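Local coordinates for pentafunctional AROM polypeptide (Schizosaccharomyces pombe, PDB 5SWV), which catalyses steps of the shikimate pathway, the crystallised part comprising its dehydroquinate dehydratase and shikimate dehydrogenase, at residues Pro338-Gly342 / Asp343-Leu347; Asp321-Ser324 / Asp325-Phe329; Tyr389-His392 / Arg393-Val396; Asn175-Asn178 / Asp179-Leu183; Glu23-Leu26 / Pro27-Asp31. All coordinates share one frame; numbering follows the deposited sequence.

Contact 1 of 5, residues Pro338-Gly342 / Asp343-Leu347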
loop_
_atom_site.group_PDB
_atom_site.type_symbol
_atom_site.label_atom_id
_atom_site.label_comp_id
_atom_site.label_asym_id
_atom_site.label_seq_id
_atom_site.Cartn_x
_atom_site.Cartn_y
_atom_site.Cartn_z
ATOM N N PRO A 338 -9.785 -15.619 5.687
ATOM C CA PRO A 338 -10.082 -16.213 6.991
ATOM C C PRO A 338 -9.548 -15.353 8.137
ATOM O O PRO A 338 -8.494 -14.735 8.008
ATOM C CB PRO A 338 -9.363 -17.549 6.924
ATOM C CG PRO A 338 -8.212 -17.317 5.991
ATOM C CD PRO A 338 -8.522 -16.132 5.129
ATOM N N ILE A 339 -10.301 -15.294 9.228
ATOM C CA ILE A 339 -9.942 -14.529 10.423
ATOM C C ILE A 339 -10.189 -15.468 11.600
ATOM O O ILE A 339 -11.331 -15.921 11.796
ATOM C CB ILE A 339 -10.831 -13.259 10.562
ATOM C CG1 ILE A 339 -10.653 -12.340 9.341
ATOM C CG2 ILE A 339 -10.536 -12.506 11.864
ATOM C CD1 ILE A 339 -11.530 -11.101 9.343
ATOM N N ARG A 340 -9.126 -15.800 12.345
ATOM C CA ARG A 340 -9.263 -16.499 13.641
ATOM C C ARG A 340 -9.327 -15.453 14.757
ATOM O O ARG A 340 -8.297 -14.950 15.206
ATOM C CB ARG A 340 -8.134 -17.513 13.924
ATOM C CG ARG A 340 -8.341 -18.919 13.348
ATOM C CD ARG A 340 -7.484 -19.124 12.111
ATOM N NE ARG A 340 -8.041 -20.098 11.174
ATOM C CZ ARG A 340 -7.663 -20.232 9.894
ATOM N NH1 ARG A 340 -6.705 -19.460 9.371
ATOM N NH2 ARG A 340 -8.248 -21.143 9.117
ATOM N N ILE A 341 -10.549 -15.138 15.190
ATOM C CA ILE A 341 -10.791 -14.202 16.302
ATOM C C ILE A 341 -10.348 -14.852 17.634
ATOM O O ILE A 341 -9.901 -14.163 18.549
ATOM C CB ILE A 341 -12.276 -13.720 16.317
ATOM C CG1 ILE A 341 -12.614 -12.983 14.993
ATOM C CG2 ILE A 341 -12.558 -12.828 17.534
ATOM C CD1 ILE A 341 -14.065 -12.572 14.824
ATOM N N GLY A 342 -10.471 -16.174 17.723
ATOM C CA GLY A 342 -9.836 -16.960 18.778
ATOM C C GLY A 342 -9.680 -18.380 18.273
ATOM O O GLY A 342 -8.713 -18.696 17.573
ATOM N N ASP A 343 -10.651 -19.222 18.624
ATOM C CA ASP A 343 -10.823 -20.556 18.023
ATOM C C ASP A 343 -12.037 -20.602 17.072
ATOM O O ASP A 343 -12.411 -21.673 16.583
ATOM C CB ASP A 343 -10.932 -21.636 19.123
ATOM C CG ASP A 343 -9.587 -22.288 19.440
ATOM O OD1 ASP A 343 -8.999 -22.905 18.524
ATOM O OD2 ASP A 343 -9.123 -22.193 20.599
ATOM N N LYS A 344 -12.619 -19.432 16.795
ATOM C CA LYS A 344 -13.741 -19.294 15.871
ATOM C C LYS A 344 -13.158 -18.916 14.514
ATOM O O LYS A 344 -12.297 -18.033 14.433
ATOM C CB LYS A 344 -14.701 -18.179 16.307
ATOM C CG LYS A 344 -14.955 -18.033 17.812
ATOM C CD LYS A 344 -15.083 -16.561 18.238
ATOM C CE LYS A 344 -13.785 -15.995 18.826
ATOM N NZ LYS A 344 -13.373 -16.653 20.104
ATOM N N LEU A 345 -13.623 -19.577 13.460
ATOM C CA LEU A 345 -13.300 -19.178 12.094
ATOM C C LEU A 345 -14.362 -18.214 11.568
ATOM O O LEU A 345 -15.550 -18.514 11.606
ATOM C CB LEU A 345 -13.223 -20.402 11.175
ATOM C CG LEU A 345 -12.820 -20.130 9.716
ATOM C CD1 LEU A 345 -11.460 -19.446 9.636
ATOM C CD2 LEU A 345 -12.838 -21.421 8.911
ATOM N N VAL A 346 -13.924 -17.067 11.061
ATOM C CA VAL A 346 -14.803 -16.107 10.380
ATOM C C VAL A 346 -14.303 -15.973 8.954
ATOM O O VAL A 346 -13.119 -15.757 8.731
ATOM C CB VAL A 346 -14.773 -14.740 11.099
ATOM C CG1 VAL A 346 -15.367 -13.624 10.242
ATOM C CG2 VAL A 346 -15.489 -14.852 12.439
ATOM N N LEU A 347 -15.201 -16.119 7.993
ATOM C CA LEU A 347 -14.835 -15.971 6.591
ATOM C C LEU A 347 -15.344 -14.635 6.055
ATOM O O LEU A 347 -16.537 -14.311 6.168
ATOM C CB LEU A 347 -15.383 -17.131 5.770
ATOM C CG LEU A 347 -14.842 -18.510 6.170
ATOM C CD1 LEU A 347 -15.772 -19.615 5.670
ATOM C CD2 LEU A 347 -13.400 -18.710 5.689
#

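Contact 2 of 5, residues Asp321-Ser324 / Asp325-Phe329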
loop_
_atom_site.group_PDB
_atom_site.type_symbol
_atom_site.label_atom_id
_atom_site.label_comp_id
_atom_site.label_asym_id
_atom_site.label_seq_id
_atom_site.Cartn_x
_atom_site.Cartn_y
_atom_site.Cartn_z
ATOM N N ASP A 321 -19.277 -15.136 6.424
ATOM C CA ASP A 321 -19.876 -14.524 7.621
ATOM C C ASP A 321 -19.905 -12.984 7.529
ATOM O O ASP A 321 -20.725 -12.337 8.170
ATOM C CB ASP A 321 -19.068 -14.930 8.866
ATOM C CG ASP A 321 -18.954 -16.449 9.036
ATOM O OD1 ASP A 321 -19.967 -17.061 9.393
ATOM O OD2 ASP A 321 -17.866 -17.037 8.824
ATOM N N GLU A 322 -18.964 -12.424 6.766
ATOM C CA GLU A 322 -18.771 -10.992 6.582
ATOM C C GLU A 322 -18.525 -10.708 5.109
ATOM O O GLU A 322 -17.987 -11.560 4.403
ATOM C CB GLU A 322 -17.509 -10.535 7.287
ATOM C CG GLU A 322 -17.608 -10.351 8.776
ATOM C CD GLU A 322 -16.274 -9.925 9.380
ATOM O OE1 GLU A 322 -15.402 -9.366 8.654
ATOM O OE2 GLU A 322 -16.093 -10.160 10.597
ATOM N N LEU A 323 -18.863 -9.496 4.673
ATOM C CA LEU A 323 -18.484 -9.004 3.356
ATOM C C LEU A 323 -17.860 -7.631 3.474
ATOM O O LEU A 323 -18.202 -6.873 4.361
ATOM C CB LEU A 323 -19.709 -8.910 2.467
ATOM C CG LEU A 323 -20.376 -10.239 2.133
ATOM C CD1 LEU A 323 -21.751 -10.021 1.502
ATOM C CD2 LEU A 323 -19.473 -11.040 1.212
ATOM N N SER A 324 -16.951 -7.298 2.570
ATOM C CA SER A 324 -16.450 -5.929 2.486
ATOM C C SER A 324 -17.520 -5.099 1.809
ATOM O O SER A 324 -18.410 -5.639 1.153
ATOM C CB SER A 324 -15.165 -5.854 1.674
ATOM O OG SER A 324 -15.436 -5.932 0.289
ATOM N N ASP A 325 -17.419 -3.785 1.950
ATOM C CA ASP A 325 -18.389 -2.887 1.323
ATOM C C ASP A 325 -18.497 -3.171 -0.175
ATOM O O ASP A 325 -19.598 -3.274 -0.699
ATOM C CB ASP A 325 -18.020 -1.415 1.554
ATOM C CG ASP A 325 -18.136 -0.978 3.025
ATOM O OD1 ASP A 325 -18.896 -1.586 3.820
ATOM O OD2 ASP A 325 -17.460 0.015 3.381
ATOM N N GLU A 326 -17.357 -3.343 -0.844
ATOM C CA GLU A 326 -17.358 -3.502 -2.295
ATOM C C GLU A 326 -17.992 -4.823 -2.675
ATOM O O GLU A 326 -18.754 -4.890 -3.630
ATOM C CB GLU A 326 -15.957 -3.395 -2.899
ATOM C CG GLU A 326 -15.363 -1.992 -2.895
ATOM C CD GLU A 326 -14.809 -1.533 -1.546
ATOM O OE1 GLU A 326 -14.689 -2.360 -0.597
ATOM O OE2 GLU A 326 -14.524 -0.314 -1.427
ATOM N N ALA A 327 -17.702 -5.869 -1.915
ATOM C CA ALA A 327 -18.271 -7.181 -2.201
ATOM C C ALA A 327 -19.780 -7.147 -2.072
ATOM O O ALA A 327 -20.478 -7.724 -2.898
ATOM C CB ALA A 327 -17.676 -8.269 -1.302
ATOM N N ARG A 328 -20.274 -6.459 -1.050
ATOM C CA ARG A 328 -21.709 -6.306 -0.880
ATOM C C ARG A 328 -22.285 -5.456 -1.990
ATOM O O ARG A 328 -23.271 -5.820 -2.598
ATOM C CB ARG A 328 -22.058 -5.674 0.448
ATOM C CG ARG A 328 -23.550 -5.781 0.763
ATOM C CD ARG A 328 -23.941 -4.925 1.956
ATOM N NE ARG A 328 -22.850 -4.906 2.933
ATOM C CZ ARG A 328 -22.518 -5.922 3.738
ATOM N NH1 ARG A 328 -23.214 -7.071 3.739
ATOM N NH2 ARG A 328 -21.475 -5.777 4.561
ATOM N N PHE A 329 -21.656 -4.331 -2.263
ATOM C CA PHE A 329 -22.193 -3.423 -3.230
ATOM C C PHE A 329 -22.267 -4.075 -4.605
ATOM O O PHE A 329 -23.294 -3.987 -5.238
ATOM C CB PHE A 329 -21.371 -2.150 -3.267
ATOM C CG PHE A 329 -21.891 -1.152 -4.230
ATOM C CD1 PHE A 329 -23.074 -0.490 -3.971
ATOM C CD2 PHE A 329 -21.201 -0.877 -5.408
ATOM C CE1 PHE A 329 -23.565 0.451 -4.875
ATOM C CE2 PHE A 329 -21.669 0.053 -6.308
ATOM C CZ PHE A 329 -22.860 0.715 -6.047
#

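Contact 3 of 5, residues Tyr389-His392 / Arg393-Val396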
loop_
_atom_site.group_PDB
_atom_site.type_symbol
_atom_site.label_atom_id
_atom_site.label_comp_id
_atom_site.label_asym_id
_atom_site.label_seq_id
_atom_site.Cartn_x
_atom_site.Cartn_y
_atom_site.Cartn_z
ATOM N N TYR A 389 -17.245 3.032 -10.512
ATOM C CA TYR A 389 -16.799 3.183 -9.106
ATOM C C TYR A 389 -15.335 3.648 -9.013
ATOM O O TYR A 389 -15.032 4.618 -8.319
ATOM C CB TYR A 389 -17.010 1.888 -8.312
ATOM C CG TYR A 389 -16.456 1.910 -6.906
ATOM C CD1 TYR A 389 -16.963 2.775 -5.953
ATOM C CD2 TYR A 389 -15.422 1.047 -6.525
ATOM C CE1 TYR A 389 -16.464 2.790 -4.647
ATOM C CE2 TYR A 389 -14.904 1.054 -5.232
ATOM C CZ TYR A 389 -15.425 1.925 -4.286
ATOM O OH TYR A 389 -14.903 1.928 -3.002
ATOM N N SER A 390 -14.445 2.986 -9.750
ATOM C CA SER A 390 -13.019 3.335 -9.718
ATOM C C SER A 390 -12.798 4.771 -10.176
ATOM O O SER A 390 -12.103 5.522 -9.512
ATOM C CB SER A 390 -12.179 2.363 -10.561
ATOM O OG SER A 390 -12.205 1.070 -10.003
ATOM N N LEU A 391 -13.389 5.165 -11.297
ATOM C CA LEU A 391 -13.162 6.533 -11.791
ATOM C C LEU A 391 -13.710 7.548 -10.802
ATOM O O LEU A 391 -13.056 8.536 -10.512
ATOM C CB LEU A 391 -13.742 6.749 -13.197
ATOM C CG LEU A 391 -12.984 6.001 -14.301
ATOM C CD1 LEU A 391 -13.548 6.292 -15.674
ATOM C CD2 LEU A 391 -11.506 6.353 -14.285
ATOM N N HIS A 392 -14.878 7.254 -10.251
ATOM C CA HIS A 392 -15.484 8.121 -9.264
ATOM C C HIS A 392 -14.604 8.233 -8.030
ATOM O O HIS A 392 -14.382 9.331 -7.509
ATOM C CB HIS A 392 -16.894 7.640 -8.877
ATOM C CG HIS A 392 -17.653 8.624 -8.041
ATOM N ND1 HIS A 392 -17.554 8.663 -6.667
ATOM C CD2 HIS A 392 -18.503 9.620 -8.385
ATOM C CE1 HIS A 392 -18.313 9.638 -6.200
ATOM N NE2 HIS A 392 -18.897 10.236 -7.223
ATOM N N ARG A 393 -14.069 7.109 -7.582
ATOM C CA ARG A 393 -13.245 7.098 -6.377
ATOM C C ARG A 393 -11.939 7.846 -6.552
ATOM O O ARG A 393 -11.406 8.353 -5.592
ATOM C CB ARG A 393 -12.969 5.658 -5.944
ATOM C CG ARG A 393 -12.401 5.523 -4.545
ATOM C CD ARG A 393 -12.815 4.210 -3.911
ATOM N NE ARG A 393 -11.810 3.802 -2.935
ATOM C CZ ARG A 393 -11.812 4.103 -1.643
ATOM N NH1 ARG A 393 -12.792 4.827 -1.099
ATOM N NH2 ARG A 393 -10.811 3.670 -0.883
ATOM N N LEU A 394 -11.428 7.905 -7.775
ATOM C CA LEU A 394 -10.242 8.688 -8.088
ATOM C C LEU A 394 -10.551 10.168 -8.288
ATOM O O LEU A 394 -9.636 10.928 -8.563
ATOM C CB LEU A 394 -9.578 8.160 -9.368
ATOM C CG LEU A 394 -9.023 6.727 -9.407
ATOM C CD1 LEU A 394 -9.076 6.118 -10.800
ATOM C CD2 LEU A 394 -7.598 6.682 -8.904
ATOM N N GLY A 395 -11.818 10.576 -8.207
ATOM C CA GLY A 395 -12.193 11.993 -8.241
ATOM C C GLY A 395 -12.686 12.554 -9.574
ATOM O O GLY A 395 -12.891 13.762 -9.686
ATOM N N VAL A 396 -12.896 11.712 -10.579
ATOM C CA VAL A 396 -13.435 12.173 -11.860
ATOM C C VAL A 396 -14.825 12.799 -11.654
ATOM O O VAL A 396 -15.720 12.159 -11.118
ATOM C CB VAL A 396 -13.527 11.011 -12.875
ATOM C CG1 VAL A 396 -14.292 11.417 -14.128
ATOM C CG2 VAL A 396 -12.137 10.532 -13.255
HETATM O O HOH W 1 -15.661 11.550 -8.229
#

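Contact 4 of 5, residues Asn175-Asn178 / Asp179-Leu183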
loop_
_atom_site.group_PDB
_atom_site.type_symbol
_atom_site.label_atom_id
_atom_site.label_comp_id
_atom_site.label_asym_id
_atom_site.label_seq_id
_atom_site.Cartn_x
_atom_site.Cartn_y
_atom_site.Cartn_z
ATOM N N ASN A 175 24.738 -6.986 23.646
ATOM C CA ASN A 175 26.059 -7.631 23.786
ATOM C C ASN A 175 26.021 -9.159 23.595
ATOM O O ASN A 175 27.043 -9.777 23.309
ATOM C CB ASN A 175 26.654 -7.334 25.160
ATOM C CG ASN A 175 26.591 -5.875 25.510
ATOM O OD1 ASN A 175 27.422 -5.096 25.074
ATOM N ND2 ASN A 175 25.605 -5.495 26.299
ATOM N N ASN A 176 24.842 -9.753 23.766
ATOM C CA ASN A 176 24.673 -11.206 23.769
ATOM C C ASN A 176 23.197 -11.595 23.593
ATOM O O ASN A 176 22.327 -10.743 23.736
ATOM C CB ASN A 176 25.227 -11.786 25.074
ATOM C CG ASN A 176 24.688 -11.080 26.323
ATOM O OD1 ASN A 176 23.500 -11.167 26.646
ATOM N ND2 ASN A 176 25.568 -10.400 27.043
ATOM N N LEU A 177 22.926 -12.867 23.284
ATOM C CA LEU A 177 21.552 -13.412 23.285
ATOM C C LEU A 177 20.726 -13.000 24.519
ATOM O O LEU A 177 19.548 -12.636 24.413
ATOM C CB LEU A 177 21.581 -14.945 23.241
ATOM C CG LEU A 177 20.323 -15.707 23.749
ATOM C CD1 LEU A 177 19.246 -15.665 22.663
ATOM C CD2 LEU A 177 20.611 -17.134 24.223
ATOM N N ASN A 178 21.334 -13.098 25.694
ATOM C CA ASN A 178 20.597 -12.852 26.922
ATOM C C ASN A 178 19.912 -11.470 27.003
ATOM O O ASN A 178 18.851 -11.337 27.613
ATOM C CB ASN A 178 21.490 -13.064 28.136
ATOM C CG ASN A 178 20.689 -13.443 29.342
ATOM O OD1 ASN A 178 20.206 -14.574 29.427
ATOM N ND2 ASN A 178 20.477 -12.491 30.254
ATOM N N ASP A 179 20.529 -10.462 26.385
ATOM C CA ASP A 179 19.972 -9.113 26.309
ATOM C C ASP A 179 18.635 -9.071 25.545
ATOM O O ASP A 179 17.748 -8.314 25.900
ATOM C CB ASP A 179 20.985 -8.115 25.687
ATOM C CG ASP A 179 22.143 -7.733 26.642
ATOM O OD1 ASP A 179 22.030 -7.889 27.883
ATOM O OD2 ASP A 179 23.189 -7.263 26.136
ATOM N N ASN A 180 18.497 -9.884 24.508
ATOM C CA ASN A 180 17.245 -9.987 23.755
ATOM C C ASN A 180 16.137 -10.632 24.579
ATOM O O ASN A 180 14.973 -10.251 24.470
ATOM C CB ASN A 180 17.455 -10.759 22.440
ATOM C CG ASN A 180 18.404 -10.042 21.492
ATOM O OD1 ASN A 180 18.357 -8.827 21.371
ATOM N ND2 ASN A 180 19.281 -10.787 20.829
ATOM N N LEU A 181 16.519 -11.599 25.410
ATOM C CA LEU A 181 15.582 -12.265 26.312
ATOM C C LEU A 181 15.141 -11.369 27.469
ATOM O O LEU A 181 13.960 -11.332 27.801
ATOM C CB LEU A 181 16.188 -13.565 26.844
ATOM C CG LEU A 181 16.564 -14.604 25.777
ATOM C CD1 LEU A 181 16.994 -15.887 26.456
ATOM C CD2 LEU A 181 15.426 -14.906 24.815
ATOM N N GLU A 182 16.072 -10.650 28.084
ATOM C CA GLU A 182 15.701 -9.692 29.120
ATOM C C GLU A 182 14.746 -8.631 28.551
ATOM O O GLU A 182 13.810 -8.204 29.216
ATOM C CB GLU A 182 16.950 -9.074 29.752
ATOM C CG GLU A 182 17.670 -10.059 30.664
ATOM C CD GLU A 182 19.032 -9.606 31.176
ATOM O OE1 GLU A 182 19.682 -10.411 31.863
ATOM O OE2 GLU A 182 19.467 -8.469 30.917
ATOM N N LEU A 183 14.978 -8.255 27.300
ATOM C CA LEU A 183 14.152 -7.291 26.613
ATOM C C LEU A 183 12.707 -7.776 26.476
ATOM O O LEU A 183 11.792 -6.993 26.691
ATOM C CB LEU A 183 14.762 -6.941 25.257
ATOM C CG LEU A 183 14.027 -5.909 24.410
ATOM C CD1 LEU A 183 14.975 -5.181 23.477
ATOM C CD2 LEU A 183 12.894 -6.539 23.616
#

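Contact 5 of 5, residues Glu23-Leu26 / Pro27-Asp31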
loop_
_atom_site.group_PDB
_atom_site.type_symbol
_atom_site.label_atom_id
_atom_site.label_comp_id
_atom_site.label_asym_id
_atom_site.label_seq_id
_atom_site.Cartn_x
_atom_site.Cartn_y
_atom_site.Cartn_z
ATOM N N GLU A 23 14.937 12.388 -5.108
ATOM C CA GLU A 23 15.089 12.124 -6.552
ATOM C C GLU A 23 15.776 10.781 -6.813
ATOM O O GLU A 23 15.420 10.076 -7.756
ATOM C CB GLU A 23 15.898 13.228 -7.248
ATOM C CG GLU A 23 15.199 14.577 -7.368
ATOM C CD GLU A 23 15.441 15.523 -6.188
ATOM O OE1 GLU A 23 15.921 15.105 -5.105
ATOM O OE2 GLU A 23 15.140 16.717 -6.339
ATOM N N ASP A 24 16.757 10.441 -5.969
ATOM C CA ASP A 24 17.512 9.184 -6.075
ATOM C C ASP A 24 16.642 7.974 -5.756
ATOM O O ASP A 24 16.914 6.879 -6.225
ATOM C CB ASP A 24 18.735 9.182 -5.135
ATOM C CG ASP A 24 19.668 10.364 -5.360
ATOM O OD1 ASP A 24 19.622 10.973 -6.451
ATOM O OD2 ASP A 24 20.458 10.682 -4.440
ATOM N N ALA A 25 15.627 8.170 -4.927
ATOM C CA ALA A 25 14.711 7.107 -4.547
ATOM C C ALA A 25 13.664 6.792 -5.607
ATOM O O ALA A 25 13.225 5.640 -5.697
ATOM C CB ALA A 25 14.017 7.476 -3.253
ATOM N N LEU A 26 13.276 7.800 -6.395
ATOM C CA LEU A 26 12.067 7.724 -7.216
ATOM C C LEU A 26 12.047 6.603 -8.250
ATOM O O LEU A 26 11.063 5.891 -8.327
ATOM C CB LEU A 26 11.758 9.048 -7.909
ATOM C CG LEU A 26 11.363 10.244 -7.042
ATOM C CD1 LEU A 26 10.999 11.417 -7.946
ATOM C CD2 LEU A 26 10.232 9.925 -6.066
ATOM N N PRO A 27 13.111 6.436 -9.049
ATOM C CA PRO A 27 13.018 5.353 -10.045
ATOM C C PRO A 27 12.549 4.003 -9.478
ATOM O O PRO A 27 11.574 3.448 -9.970
ATOM C CB PRO A 27 14.446 5.265 -10.596
ATOM C CG PRO A 27 14.976 6.657 -10.465
ATOM C CD PRO A 27 14.330 7.247 -9.233
ATOM N N THR A 28 13.198 3.538 -8.414
ATOM C CA THR A 28 12.943 2.223 -7.809
ATOM C C THR A 28 12.016 2.231 -6.571
ATOM O O THR A 28 11.876 1.211 -5.900
ATOM C CB THR A 28 14.280 1.626 -7.355
ATOM O OG1 THR A 28 14.873 2.493 -6.356
ATOM C CG2 THR A 28 15.213 1.463 -8.544
ATOM N N LEU A 29 11.382 3.368 -6.283
ATOM C CA LEU A 29 10.562 3.553 -5.069
ATOM C C LEU A 29 9.477 2.504 -4.884
ATOM O O LEU A 29 9.149 2.136 -3.757
ATOM C CB LEU A 29 9.895 4.931 -5.074
ATOM C CG LEU A 29 9.117 5.306 -3.803
ATOM C CD1 LEU A 29 10.078 5.640 -2.677
ATOM C CD2 LEU A 29 8.163 6.465 -4.040
ATOM N N ARG A 30 8.905 2.046 -5.988
ATOM C CA ARG A 30 7.860 1.032 -5.928
ATOM C C ARG A 30 8.390 -0.332 -5.505
ATOM O O ARG A 30 7.660 -1.100 -4.894
ATOM C CB ARG A 30 7.129 0.951 -7.257
ATOM C CG ARG A 30 6.359 2.229 -7.506
ATOM C CD ARG A 30 5.757 2.254 -8.881
ATOM N NE ARG A 30 5.225 3.578 -9.190
ATOM C CZ ARG A 30 4.457 3.868 -10.246
ATOM N NH1 ARG A 30 4.100 2.926 -11.125
ATOM N NH2 ARG A 30 4.033 5.120 -10.426
ATOM N N ASP A 31 9.654 -0.620 -5.818
ATOM C CA ASP A 31 10.319 -1.851 -5.378
ATOM C C ASP A 31 10.818 -1.783 -3.921
ATOM O O ASP A 31 10.688 -2.761 -3.172
ATOM C CB ASP A 31 11.481 -2.206 -6.328
ATOM C CG ASP A 31 11.018 -2.487 -7.797
ATOM O OD1 ASP A 31 9.860 -2.933 -8.035
ATOM O OD2 ASP A 31 11.844 -2.276 -8.719
#

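Contact 1 of 5, residues Pro338-Gly342 / Asp343-Leu347
Ile339 and Val346 form an antiparallel hydrogen-bonded pair between strands 338-340 and 345-347, whose axes come within 4.8 Å and run at 152° to each other. Ile339 N bonds Val346 O at 2.9 Å, and Val346 N answers Ile339 O over the same length. Nearer the turn the bonding slackens: Ile341 N reaches Lys344 O only weakly, at 3.5 Å. These strands are the closing end of the beta hairpin 335-340/345-350, in the mixed sheet of the shikimate dehydrogenase substrate-binding half. On the face of Pro338, Arg340, Leu345 and Leu347, Arg340 and Leu345 lie alongside each other, pointing the same way. The arginine chain bends at its second torsion (chi2 104°), and Leu345 CD1 lies over one face of the guanidinium, 3.7 Å from Arg340 NH2, while Arg340 NH1 binds Phe303 O. Leu345 CD1 also meets Pro338 CB at 3.9 Å. Near the turn, Ile341 CD1 touches Val346 CG2 at 3.6 Å, and Lys344 CE lies against Ile341 CG2, the two chains crossing at about a right angle.

Contact 2 of 5, residues Asp321-Ser324 / Asp325-Phe329
Ser324 OG is gripped by two partners, accepting Ala327 N at 3.2 Å with a nearly straight N-H (164°) and pairing with Asp350 OD1 beyond the segments. Its position between the backbone N and the carbonyl carbon (chi1 77°) turns the hydroxyl toward the first helical turn. The same residue's carbonyl takes the first main-chain bond of that turn: Arg328 N meets Ser324 O at 3.0 Å. Ser324 is thus the N-cap of helix 325-330, at the point where edge strand 322-323 of the mixed sheet passes into it. Before the cap, Leu323 points toward the helix. Its CD2 lies 4.2 Å from Ala327 CB, and its CB sits over one face of the Arg328 guanidinium. The arginine leaves the helix extended, then bends at its third torsion (chi3 -35°), which brings NH1 within 4.0 Å of Leu323 CD1. A triethylene glycol, probably from the crystallisation liquor, is about 4 Å from the Leu323 side chain. Upstream, Glu322 OE1 forms a salt bridge with Arg348 NH1 of the adjoining strand 345-350.

Contact 3 of 5, residues Tyr389-His392 / Arg393-Val396
A Schellman motif closes helix 382-393, which follows strand 374-378 and the glycine-rich loop of what is probably the nucleotide-binding, Rossmann-like half of shikimate dehydrogenase. Gly395 makes the turn with a positive phi of 99°, a conformation suited to glycine. Two bonds reach back into the last turn: Val396 N to Leu391 O at 3.2 Å, and Gly395 N to His392 O at 2.9 Å. The second approaches from well above the carbonyl plane. Upstream, Arg393 N to Tyr389 O and Leu394 N to Ser390 O continue the helical pattern. The reversal lays Val396 CG2 on Leu391 CB at 4.1 Å, while Leu391 CD2 faces Leu394 CD1 at 4.3 Å. On another side of the helix, Tyr389 and Arg393 run side by side in the same direction, ring and guanidinium planes only 13° apart. With CG anti to the backbone nitrogen (chi1 -167°) and the chain extended to NE, Arg393 carries its CD to the phenol oxygen, which also makes a weak hydrogen bond to Glu326 OE2. Tyr389 also meets Trp354 edge-to-face, and His392 stacks with Tyr420. A water over one face of the His392 ring donates to His392 O at 2.7 Å and to Val396 O. The carbonyls of residues 389 to 392 are therefore all satisfied, by amides and, for His392, also by water, before the chain turns toward strand 398-403.

Contact 4 of 5, residues Asn175-Asn178 / Asp179-Leu183
Asp179 OD2 draws in two donors of Asn175, and this polar knot is the tightly joined part of the contact. The backbone Asn175 N approaches the anti lone pair of OD2 at 2.9 Å and is almost straight (167°). Asn175 ND2 meets the same oxygen nearly end-on to its C-O bond at 3.0 Å, the amide and carboxylate planes being 72° apart, and also binds Gly144 O. In return, Asp179 N is capped by Asn176 OD1 at 3.1 Å, and it also bonds Asn176 O at 3.2 Å, from above the carbonyl plane. Asn176 is the N-cap of helix 177-193, its CG lodged between backbone N and carbonyl carbon (chi1 51°) so that OD1 faces the open helix end. The Asp179 carboxylate in this first turn would probably be stabilised by the helix dipole. The solvent side is looser. Exposed Leu177 and Leu181 only brush, CD1 to CG 4.2 Å, and Leu181 N reaches Leu177 O by a weak bond. Beside them Glu182 N bonds Asn178 O at 2.9 Å. The helix is the middle of the barrel's beta-alpha-beta unit 167-173/177-193/198-203. Asn180 binds Phe206 O and Asn202, and Leu183 packs on Leu200 of strand 198-203.

Contact 5 of 5, residues Glu23-Leu26 / Pro27-Asp31
Leu29 points its CB back toward residues 23-26, and its side chain meets that of Ala25 loosely. With CG anti to the backbone nitrogen (chi1 -174°), Leu29 CD1 comes to 4.4 Å from Ala25 CB, and Leu29 CB lies 3.5 Å from Ala25 O. Leu26, by contrast, starts away from residues 27-31. The Pro27 ring takes the place of an amide hydrogen: Pro27 CD faces Glu23 O at 3.4 Å, where a helix would have its next N-H, and the weakly bonded helix 22-25 goes no further. A type I beta turn from Leu26 to Leu29 follows, closed by Leu29 N on Leu26 O at 3.3 Å. The N-H is straight (165°), but the nitrogen stands 70° out of the carbonyl plane. Thr28 occupies the N-cap position of helix 29-32 without a capping bond, its OG1 3.6 Å from Ala25 O. The two short helices lie in the crossover between barrel strands 13-17 and 38-42. Leu29 packs on Leu68 of helix 58-69, Glu23 forms a salt bridge with Arg21, and Arg30 NH2 binds Asn363 O at the end of helix 353-364, outside the barrel.

Along the chain the order is contact 5, contact 4, contact 2, contact 1, contact 3, each closing before the next opens. Contacts 5 and 4 belong to the dehydroquinase barrel, with centres about 36 Å apart. The other three lie in the shikimate dehydrogenase part. Contacts 1 and 2, centres about 17 Å apart, share the mixed sheet, where strand 322-323 borders strand 345-350 and Leu347 O probably bonds Asp321 N. Contact 3, about 19 Å from contact 2 between centres, belongs to the six-stranded parallel-sheet half, which Glu326 and Tyr389 join weakly to the first. Contact 5 comes within about 12 Å of contact 3 between nearest atoms without touching it; the barrel reaches the dehydrogenase part through Arg30, which bonds Asn363 O.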